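Local coordinates for protein putative dioxygenase (1H-3-hydroxy-4-oxoquinaldine 2,4-dioxygenase) (PDB 6RA2) that cleaves the quinolone ring of the Pseudomonas quorum-sensing signal PQS with dioxygen, giving N-octanoylanthranilate and carbon monoxide, on an alpha/beta-hydrolase fold, at residues Val10-Asp15 and Val52-Arg57; Pro197-Glu202 and Asp227-Arg232; Cys208-Val213 and Pro234-Arg239. All coordinates share one frame; numbering follows the deposited sequence.

Interaction 1 of 3, residues Val10-Asp15 and Val52-Arg57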
loop_
_atom_site.group_PDB
_atom_site.type_symbol
_atom_site.label_atom_id
_atom_site.label_comp_id
_atom_site.label_asym_id
_atom_site.label_seq_id
_atom_site.Cartn_x
_atom_site.Cartn_y
_atom_site.Cartn_z
ATOM N N VAL A 10 -13.036 12.256 -10.346
ATOM C CA VAL A 10 -11.631 12.187 -10.719
ATOM C C VAL A 10 -11.392 10.874 -11.453
ATOM O O VAL A 10 -12.200 9.942 -11.399
ATOM C CB VAL A 10 -10.686 12.311 -9.495
ATOM C CG1 VAL A 10 -11.079 13.507 -8.618
ATOM C CG2 VAL A 10 -10.726 11.053 -8.672
ATOM N N GLN A 11 -10.261 10.808 -12.147
ATOM C CA GLN A 11 -9.980 9.697 -13.044
ATOM C C GLN A 11 -9.172 8.629 -12.314
ATOM O O GLN A 11 -8.039 8.878 -11.882
ATOM C CB GLN A 11 -9.245 10.167 -14.299
ATOM C CG GLN A 11 -8.828 8.998 -15.184
ATOM C CD GLN A 11 -8.526 9.400 -16.617
ATOM O OE1 GLN A 11 -9.435 9.644 -17.409
ATOM N NE2 GLN A 11 -7.244 9.457 -16.956
ATOM N N ILE A 12 -9.763 7.442 -12.176
ATOM C CA ILE A 12 -9.127 6.304 -11.516
ATOM C C ILE A 12 -8.780 5.284 -12.594
ATOM O O ILE A 12 -9.674 4.736 -13.251
ATOM C CB ILE A 12 -10.032 5.682 -10.438
ATOM C CG1 ILE A 12 -10.443 6.729 -9.389
ATOM C CG2 ILE A 12 -9.314 4.494 -9.775
ATOM C CD1 ILE A 12 -9.231 7.375 -8.656
ATOM N N ALA A 13 -7.488 5.052 -12.800
ATOM C CA ALA A 13 -7.029 3.949 -13.632
ATOM C C ALA A 13 -6.972 2.646 -12.832
ATOM O O ALA A 13 -6.680 2.637 -11.632
ATOM C CB ALA A 13 -5.642 4.247 -14.204
ATOM N N PHE A 14 -7.217 1.538 -13.518
ATOM C CA PHE A 14 -7.288 0.246 -12.855
ATOM C C PHE A 14 -7.118 -0.865 -13.878
ATOM O O PHE A 14 -7.092 -0.637 -15.093
ATOM C CB PHE A 14 -8.616 0.059 -12.114
ATOM C CG PHE A 14 -9.792 -0.063 -13.023
ATOM C CD1 PHE A 14 -10.374 1.079 -13.581
ATOM C CD2 PHE A 14 -10.294 -1.313 -13.373
ATOM C CE1 PHE A 14 -11.457 0.981 -14.432
ATOM C CE2 PHE A 14 -11.380 -1.419 -14.221
ATOM C CZ PHE A 14 -11.963 -0.270 -14.751
ATOM N N ASP A 15 -7.063 -2.081 -13.344
ATOM C CA ASP A 15 -6.883 -3.342 -14.045
ATOM C C ASP A 15 -7.843 -4.365 -13.445
ATOM O O ASP A 15 -7.939 -4.471 -12.222
ATOM C CB ASP A 15 -5.437 -3.833 -13.876
ATOM C CG ASP A 15 -4.926 -4.506 -15.090
ATOM O OD1 ASP A 15 -5.705 -4.554 -16.067
ATOM O OD2 ASP A 15 -3.771 -4.989 -15.079
ATOM N N VAL A 52 -8.144 -6.949 -8.955
ATOM C CA VAL A 52 -8.342 -5.581 -9.417
ATOM C C VAL A 52 -7.167 -4.772 -8.890
ATOM O O VAL A 52 -7.030 -4.597 -7.672
ATOM C CB VAL A 52 -9.679 -4.999 -8.941
ATOM C CG1 VAL A 52 -9.821 -3.562 -9.376
ATOM C CG2 VAL A 52 -10.838 -5.810 -9.474
ATOM N N ARG A 53 -6.288 -4.337 -9.790
ATOM C CA ARG A 53 -5.199 -3.426 -9.450
ATOM C C ARG A 53 -5.681 -1.985 -9.586
ATOM O O ARG A 53 -6.222 -1.601 -10.626
ATOM C CB ARG A 53 -3.996 -3.671 -10.352
ATOM C CG ARG A 53 -3.461 -5.076 -10.271
ATOM C CD ARG A 53 -2.118 -5.155 -10.946
ATOM N NE ARG A 53 -2.274 -5.064 -12.392
ATOM C CZ ARG A 53 -1.278 -4.849 -13.238
ATOM N NH1 ARG A 53 -0.040 -4.687 -12.788
ATOM N NH2 ARG A 53 -1.526 -4.796 -14.541
ATOM N N VAL A 54 -5.509 -1.191 -8.534
ATOM C CA VAL A 54 -6.098 0.141 -8.466
ATOM C C VAL A 54 -4.980 1.160 -8.358
ATOM O O VAL A 54 -4.055 0.983 -7.559
ATOM C CB VAL A 54 -7.061 0.271 -7.277
ATOM C CG1 VAL A 54 -7.496 1.712 -7.108
ATOM C CG2 VAL A 54 -8.262 -0.618 -7.479
ATOM N N CYS A 55 -5.061 2.213 -9.173
ATOM C CA CYS A 55 -4.177 3.367 -9.058
ATOM C C CYS A 55 -4.839 4.437 -8.205
ATOM O O CYS A 55 -6.069 4.537 -8.148
ATOM C CB CYS A 55 -3.852 3.976 -10.427
ATOM S SG CYS A 55 -2.941 2.931 -11.549
ATOM N N TRP A 56 -4.013 5.256 -7.556
ATOM C CA TRP A 56 -4.567 6.418 -6.877
ATOM C C TRP A 56 -4.916 7.504 -7.895
ATOM O O TRP A 56 -4.365 7.556 -8.994
ATOM C CB TRP A 56 -3.574 6.965 -5.862
ATOM C CG TRP A 56 -3.030 5.950 -4.873
ATOM C CD1 TRP A 56 -1.711 5.609 -4.676
ATOM C CD2 TRP A 56 -3.786 5.188 -3.923
ATOM N NE1 TRP A 56 -1.611 4.680 -3.669
ATOM C CE2 TRP A 56 -2.869 4.402 -3.192
ATOM C CE3 TRP A 56 -5.154 5.073 -3.639
ATOM C CZ2 TRP A 56 -3.276 3.511 -2.193
ATOM C CZ3 TRP A 56 -5.555 4.198 -2.629
ATOM C CH2 TRP A 56 -4.614 3.434 -1.917
ATOM N N ARG A 57 -5.830 8.394 -7.504
ATOM C CA ARG A 57 -6.054 9.615 -8.270
ATOM C C ARG A 57 -4.735 10.354 -8.481
ATOM O O ARG A 57 -3.867 10.375 -7.601
ATOM C CB ARG A 57 -7.070 10.518 -7.559
ATOM C CG ARG A 57 -6.579 11.207 -6.296
ATOM C CD ARG A 57 -7.579 12.288 -5.819
ATOM N NE ARG A 57 -8.889 11.742 -5.467
ATOM C CZ ARG A 57 -9.946 12.467 -5.096
ATOM N NH1 ARG A 57 -9.873 13.792 -4.994
ATOM N NH2 ARG A 57 -11.083 11.859 -4.802
HETATM O O HOH W 1 -5.689 7.014 -11.514
#
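Near the N-terminal edge of the alpha/beta-hydrolase sheet, strand 10-17 pairs antiparallel with strand 51-54, which on its other flank runs parallel to strand 24-28. F14 and V54 face each other as a non-hydrogen-bonded pair; D15 and R53 form the hydrogen-bonded pair next to it, D15 N giving to R53 O and R53 N to D15 O, each at 2.9 Å. One step on, C55 N reaches A13 O at 3.0 Å. Beyond C55 the two chains diverge, and a water fills in: it accepts from A13 N and donates to the carbonyls of Q11 and W56. The D15 and R53 side chains run side by side off the same face. R53 bends at chi3 (-72°), which brings NH2, and more weakly NE (3.1 Å), to a single carboxylate oxygen, D15 OD2, in a salt bridge whose planes lie 39° apart; its modelled NH2-OD2 length is too short to be reliable. At the other end, V10 lays its two methyls over one face of the R57 guanidinium, CG1 standing 3.8 Å above the plane, while I12 CD1 packs 4.0 Å from R57 CB. R57 NE is salt-bridged to D77. Since D39 binds R53 NH1 and Q17 binds D15 OD2, both charged groups of the D15-R53 pair have second partners, which probably stabilises their ionised forms in this largely buried setting.

Interaction 2 of 3, residues Pro197-Glu202 and Asp227-Arg232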
loop_
_atom_site.group_PDB
_atom_site.type_symbol
_atom_site.label_atom_id
_atom_site.label_comp_id
_atom_site.label_asym_id
_atom_site.label_seq_id
_atom_site.Cartn_x
_atom_site.Cartn_y
_atom_site.Cartn_z
ATOM N N PRO A 197 0.481 2.953 12.889
ATOM C CA PRO A 197 -0.575 2.123 12.281
ATOM C C PRO A 197 -1.103 1.053 13.230
ATOM O O PRO A 197 -2.277 0.671 13.119
ATOM C CB PRO A 197 0.109 1.506 11.049
ATOM C CG PRO A 197 1.457 2.172 10.937
ATOM C CD PRO A 197 1.801 2.717 12.278
ATOM N N MET A 198 -0.279 0.567 14.172
ATOM C CA MET A 198 -0.788 -0.351 15.192
ATOM C C MET A 198 -1.880 0.302 16.034
ATOM O O MET A 198 -2.930 -0.310 16.280
ATOM C CB MET A 198 0.354 -0.859 16.071
ATOM C CG MET A 198 0.939 -2.155 15.550
ATOM S SD MET A 198 2.534 -2.610 16.234
ATOM C CE MET A 198 2.884 -4.130 15.317
ATOM N N ARG A 199 -1.662 1.551 16.474
ATOM C CA ARG A 199 -2.748 2.298 17.109
ATOM C C ARG A 199 -3.929 2.460 16.157
ATOM O O ARG A 199 -5.091 2.341 16.568
ATOM C CB ARG A 199 -2.266 3.678 17.579
ATOM C CG ARG A 199 -1.028 3.693 18.476
ATOM C CD ARG A 199 -1.300 3.111 19.864
ATOM N NE ARG A 199 -1.277 1.644 19.898
ATOM C CZ ARG A 199 -0.208 0.887 19.647
ATOM N NH1 ARG A 199 0.959 1.444 19.329
ATOM N NH2 ARG A 199 -0.310 -0.440 19.706
ATOM N N ARG A 200 -3.652 2.750 14.881
ATOM C CA ARG A 200 -4.730 2.870 13.902
ATOM C C ARG A 200 -5.586 1.606 13.885
ATOM O O ARG A 200 -6.821 1.685 13.892
ATOM C CB ARG A 200 -4.154 3.165 12.505
ATOM C CG ARG A 200 -5.157 3.009 11.352
ATOM C CD ARG A 200 -6.337 3.890 11.645
ATOM N NE ARG A 200 -7.485 3.820 10.744
ATOM C CZ ARG A 200 -8.705 3.475 11.141
ATOM N NH1 ARG A 200 -8.911 3.093 12.399
ATOM N NH2 ARG A 200 -9.718 3.511 10.289
ATOM N N MET A 201 -4.942 0.432 13.898
ATOM C CA MET A 201 -5.673 -0.839 13.860
ATOM C C MET A 201 -6.546 -1.044 15.096
ATOM O O MET A 201 -7.683 -1.512 14.979
ATOM C CB MET A 201 -4.695 -1.994 13.718
ATOM C CG MET A 201 -3.757 -1.805 12.585
ATOM S SD MET A 201 -3.040 -3.320 12.014
ATOM C CE MET A 201 -1.355 -3.175 12.538
ATOM N N GLU A 202 -6.039 -0.713 16.288
ATOM C CA GLU A 202 -6.844 -0.925 17.492
ATOM C C GLU A 202 -8.093 -0.059 17.505
ATOM O O GLU A 202 -9.045 -0.377 18.229
ATOM C CB GLU A 202 -6.031 -0.650 18.758
ATOM C CG GLU A 202 -4.795 -1.500 18.918
ATOM C CD GLU A 202 -3.983 -1.075 20.126
ATOM O OE1 GLU A 202 -4.543 -1.054 21.242
ATOM O OE2 GLU A 202 -2.791 -0.736 19.960
ATOM N N ASP A 227 5.196 -9.549 17.727
ATOM C CA ASP A 227 4.828 -10.640 18.635
ATOM C C ASP A 227 3.869 -10.154 19.710
ATOM O O ASP A 227 2.827 -10.771 19.960
ATOM C CB ASP A 227 6.080 -11.232 19.284
ATOM C CG ASP A 227 7.021 -11.880 18.272
ATOM O OD1 ASP A 227 6.514 -12.603 17.379
ATOM O OD2 ASP A 227 8.256 -11.670 18.368
ATOM N N ASP A 228 4.204 -9.024 20.340
ATOM C CA ASP A 228 3.358 -8.459 21.384
ATOM C C ASP A 228 1.994 -8.069 20.836
ATOM O O ASP A 228 0.966 -8.282 21.490
ATOM C CB ASP A 228 4.062 -7.248 22.005
ATOM C CG ASP A 228 3.489 -6.857 23.362
ATOM O OD1 ASP A 228 4.140 -6.061 24.078
ATOM O OD2 ASP A 228 2.389 -7.337 23.714
ATOM N N PHE A 229 1.963 -7.487 19.636
ATOM C CA PHE A 229 0.687 -7.089 19.052
ATOM C C PHE A 229 -0.138 -8.312 18.668
ATOM O O PHE A 229 -1.350 -8.353 18.915
ATOM C CB PHE A 229 0.932 -6.186 17.839
ATOM C CG PHE A 229 -0.228 -5.290 17.504
ATOM C CD1 PHE A 229 -0.438 -4.114 18.202
ATOM C CD2 PHE A 229 -1.110 -5.628 16.483
ATOM C CE1 PHE A 229 -1.510 -3.286 17.894
ATOM C CE2 PHE A 229 -2.178 -4.808 16.168
ATOM C CZ PHE A 229 -2.379 -3.633 16.879
ATOM N N ALA A 230 0.508 -9.319 18.068
ATOM C CA ALA A 230 -0.200 -10.536 17.681
ATOM C C ALA A 230 -0.715 -11.281 18.905
ATOM O O ALA A 230 -1.830 -11.816 18.888
ATOM C CB ALA A 230 0.708 -11.437 16.843
ATOM N N ALA A 231 0.074 -11.297 19.993
ATOM C CA ALA A 231 -0.351 -11.961 21.225
ATOM C C ALA A 231 -1.562 -11.286 21.859
ATOM O O ALA A 231 -2.318 -11.937 22.588
ATOM C CB ALA A 231 0.806 -12.010 22.218
ATOM N N ARG A 232 -1.778 -9.999 21.590
ATOM C CA ARG A 232 -2.912 -9.286 22.160
ATOM C C ARG A 232 -4.151 -9.324 21.278
ATOM O O ARG A 232 -5.271 -9.171 21.786
ATOM C CB ARG A 232 -2.541 -7.824 22.426
ATOM C CG ARG A 232 -1.788 -7.613 23.737
ATOM C CD ARG A 232 -1.302 -6.182 23.881
ATOM N NE ARG A 232 -2.375 -5.220 23.644
ATOM C CZ ARG A 232 -2.257 -4.137 22.882
ATOM N NH1 ARG A 232 -1.101 -3.858 22.273
ATOM N NH2 ARG A 232 -3.298 -3.326 22.734
#
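A knob-into-hole contact joins two nearly parallel helices, 197-202 and 227-232, that lie next to the C-terminal edge of the alpha/beta-hydrolase sheet. The knob is F229, whose ring enters the hole made by M198, R199, M201 and E202. With CG anti to the backbone nitrogen, chi1 -157° directs the ring into the gap between the axes of the two short segments, 12.3 Å apart, where it meets the 197-202 side chains. The M198 chain runs antiparallel to the F229 side chain, with CG over one ring face, 3.6 Å from the centroid in a CH-pi contact; SD follows obliquely in a Met-aromatic contact. M201 CE also approaches obliquely, whereas R199 NH2 and E202 OE2 meet the ring at its edge, close to its plane. F236 of the last strand meets F229 edge-to-face, tying the knob to the sheet. On the more exposed side of the ring, R199, E202 and R232 form a salt-bridge network. R199, folded back at chi2 and chi3, grips E202 OE2 side-on with NE and NH2. The other oxygen, E202 OE1, lies at the guanidinium edge of R232, whose plane is turned 73° from the carboxylate, and takes a weak 3.0 Å bond from R232 NH2.

Interaction 3 of 3, residues Cys208-Val213 and Pro234-Arg239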
loop_
_atom_site.group_PDB
_atom_site.type_symbol
_atom_site.label_atom_id
_atom_site.label_comp_id
_atom_site.label_asym_id
_atom_site.label_seq_id
_atom_site.Cartn_x
_atom_site.Cartn_y
_atom_site.Cartn_z
ATOM N N CYS A 208 -11.032 -6.812 11.070
ATOM C CA CYS A 208 -10.898 -7.970 10.194
ATOM C C CYS A 208 -9.511 -8.595 10.406
ATOM O O CYS A 208 -8.772 -8.228 11.321
ATOM C CB CYS A 208 -11.154 -7.557 8.740
ATOM S SG CYS A 208 -9.816 -6.585 7.971
ATOM N N ALA A 209 -9.132 -9.556 9.568
ATOM C CA ALA A 209 -7.822 -10.191 9.695
ATOM C C ALA A 209 -6.758 -9.353 8.986
ATOM O O ALA A 209 -6.814 -9.169 7.764
ATOM C CB ALA A 209 -7.861 -11.606 9.124
ATOM N N ILE A 210 -5.782 -8.861 9.743
ATOM C CA ILE A 210 -4.680 -8.072 9.199
ATOM C C ILE A 210 -3.417 -8.919 9.220
ATOM O O ILE A 210 -3.138 -9.608 10.207
ATOM C CB ILE A 210 -4.453 -6.769 9.998
ATOM C CG1 ILE A 210 -5.753 -5.969 10.174
ATOM C CG2 ILE A 210 -3.292 -5.975 9.413
ATOM C CD1 ILE A 210 -6.585 -5.838 8.942
ATOM N N ARG A 211 -2.640 -8.850 8.147
ATOM C CA ARG A 211 -1.310 -9.437 8.113
ATOM C C ARG A 211 -0.325 -8.414 7.569
ATOM O O ARG A 211 -0.546 -7.836 6.502
ATOM C CB ARG A 211 -1.252 -10.716 7.255
ATOM C CG ARG A 211 0.155 -11.343 7.195
ATOM C CD ARG A 211 0.154 -12.778 6.635
ATOM N NE ARG A 211 -0.888 -13.607 7.246
ATOM C CZ ARG A 211 -1.239 -14.820 6.814
ATOM N NH1 ARG A 211 -0.626 -15.373 5.765
ATOM N NH2 ARG A 211 -2.199 -15.489 7.440
ATOM N N HIS A 212 0.769 -8.212 8.283
ATOM C CA HIS A 212 1.831 -7.324 7.841
ATOM C C HIS A 212 2.984 -8.183 7.352
ATOM O O HIS A 212 3.498 -9.023 8.094
ATOM C CB HIS A 212 2.266 -6.390 8.970
ATOM C CG HIS A 212 3.330 -5.415 8.575
ATOM N ND1 HIS A 212 4.270 -4.940 9.463
ATOM C CD2 HIS A 212 3.606 -4.830 7.385
ATOM C CE1 HIS A 212 5.079 -4.102 8.840
ATOM N NE2 HIS A 212 4.698 -4.019 7.578
ATOM N N VAL A 213 3.377 -7.987 6.100
ATOM C CA VAL A 213 4.510 -8.674 5.500
ATOM C C VAL A 213 5.574 -7.626 5.209
ATOM O O VAL A 213 5.277 -6.592 4.597
ATOM C CB VAL A 213 4.098 -9.424 4.221
ATOM C CG1 VAL A 213 5.172 -10.414 3.823
ATOM C CG2 VAL A 213 2.758 -10.133 4.415
ATOM N N PRO A 234 -5.997 -11.619 18.276
ATOM C CA PRO A 234 -5.971 -12.835 17.448
ATOM C C PRO A 234 -6.179 -12.564 15.969
ATOM O O PRO A 234 -5.847 -13.428 15.154
ATOM C CB PRO A 234 -7.122 -13.680 18.018
ATOM C CG PRO A 234 -7.534 -13.003 19.290
ATOM C CD PRO A 234 -7.185 -11.565 19.136
ATOM N N TRP A 235 -6.725 -11.402 15.597
ATOM C CA TRP A 235 -6.943 -11.121 14.188
ATOM C C TRP A 235 -5.679 -10.692 13.463
ATOM O O TRP A 235 -5.719 -10.549 12.237
ATOM C CB TRP A 235 -8.020 -10.049 14.009
ATOM C CG TRP A 235 -7.956 -8.889 14.950
ATOM C CD1 TRP A 235 -8.707 -8.714 16.070
ATOM C CD2 TRP A 235 -7.141 -7.711 14.823
ATOM N NE1 TRP A 235 -8.396 -7.518 16.666
ATOM C CE2 TRP A 235 -7.439 -6.879 15.921
ATOM C CE3 TRP A 235 -6.185 -7.282 13.892
ATOM C CZ2 TRP A 235 -6.816 -5.643 16.120
ATOM C CZ3 TRP A 235 -5.561 -6.055 14.092
ATOM C CH2 TRP A 235 -5.882 -5.249 15.200
ATOM N N PHE A 236 -4.565 -10.514 14.171
ATOM C CA PHE A 236 -3.355 -9.957 13.589
ATOM C C PHE A 236 -2.301 -11.034 13.420
ATOM O O PHE A 236 -2.039 -11.809 14.342
ATOM C CB PHE A 236 -2.789 -8.823 14.454
ATOM C CG PHE A 236 -1.516 -8.236 13.914
ATOM C CD1 PHE A 236 -1.551 -7.248 12.933
ATOM C CD2 PHE A 236 -0.278 -8.676 14.370
ATOM C CE1 PHE A 236 -0.372 -6.703 12.429
ATOM C CE2 PHE A 236 0.901 -8.135 13.868
ATOM C CZ PHE A 236 0.855 -7.146 12.900
ATOM N N SER A 237 -1.675 -11.053 12.248
ATOM C CA SER A 237 -0.526 -11.903 11.964
ATOM C C SER A 237 0.523 -11.079 11.236
ATOM O O SER A 237 0.280 -9.935 10.836
ATOM C CB SER A 237 -0.912 -13.125 11.125
ATOM O OG SER A 237 -1.743 -12.739 10.035
ATOM N N TYR A 238 1.697 -11.679 11.054
ATOM C CA TYR A 238 2.800 -10.982 10.418
ATOM C C TYR A 238 3.844 -11.990 9.980
ATOM O O TYR A 238 3.873 -13.130 10.448
ATOM C CB TYR A 238 3.423 -9.937 11.357
ATOM C CG TYR A 238 4.353 -10.506 12.408
ATOM C CD1 TYR A 238 5.713 -10.662 12.155
ATOM C CD2 TYR A 238 3.870 -10.876 13.657
ATOM C CE1 TYR A 238 6.564 -11.176 13.115
ATOM C CE2 TYR A 238 4.709 -11.396 14.627
ATOM C CZ TYR A 238 6.054 -11.544 14.353
ATOM O OH TYR A 238 6.887 -12.058 15.321
ATOM N N ARG A 239 4.723 -11.541 9.094
ATOM C CA ARG A 239 5.815 -12.387 8.636
ATOM C C ARG A 239 6.951 -11.509 8.136
ATOM O O ARG A 239 6.742 -10.645 7.274
ATOM C CB ARG A 239 5.355 -13.342 7.528
ATOM C CG ARG A 239 6.468 -14.268 7.080
ATOM C CD ARG A 239 5.933 -15.592 6.568
ATOM N NE ARG A 239 5.120 -16.286 7.566
ATOM C CZ ARG A 239 5.164 -17.598 7.786
ATOM N NH1 ARG A 239 5.987 -18.360 7.074
ATOM N NH2 ARG A 239 4.390 -18.150 8.717
HETATM O O HOH W 2 -4.091 -14.437 9.306
#
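Strands 209-213 and 236-239 run parallel, 17° apart in direction, joined by alternating bonds: I210 N to W235 O, S237 N to I210 O (2.9 Å), H212 N to S237 O, and R239 N to H212 O. F236 CA and Y238 CA add C-H...O contacts to I210 O and H212 O respectively. On one face, I210 lies alongside W235, its CG1 3.9 Å from CZ3 of the indole, while its CG2 branch crosses toward F236 CD1 at 4.1 Å. The two strands close the C-terminal edge of the alpha/beta-hydrolase sheet, and helix 223-232 connects them in a beta-alpha-beta crossover. H212 shares the I210 face, but its ring turns away from strand 236-239: ND1 pairs with H226 and NE2 with the backbone N of L122. The side chain is about 8 Å from that of H246, the probable active-site proton donor/acceptor. On the reverse face R211 extends, then bends at chi3 (-47°), so that NE points at S237 OG, 3.0 Å away and close to the guanidinium plane. A water bridges R211 NH2 and S237 OG, and R211 NH1 is held by E259 and D262 of the C-terminal helix.

How the interactions relate
Interactions 1 and 3 belong to one sheet but lie on opposite sides of the chain's centre, about 26 Å apart between centres. Interaction 1 is the more buried, an antiparallel pairing whose ion pair spans the two strands; interaction 3 is partly buried and parallel, with a serine rather than an acid meeting its arginine across the strands. Interaction 2, also partly buried, has no backbone hydrogen bonds between its segments and is made mostly by side chains, apolar inside and charged outside. It touches interaction 3 directly: M201 and F229 pack on F236, and M201 on I210. The segments of these two alternate along the chain, so the two helices alternate with the last two strands of the sheet.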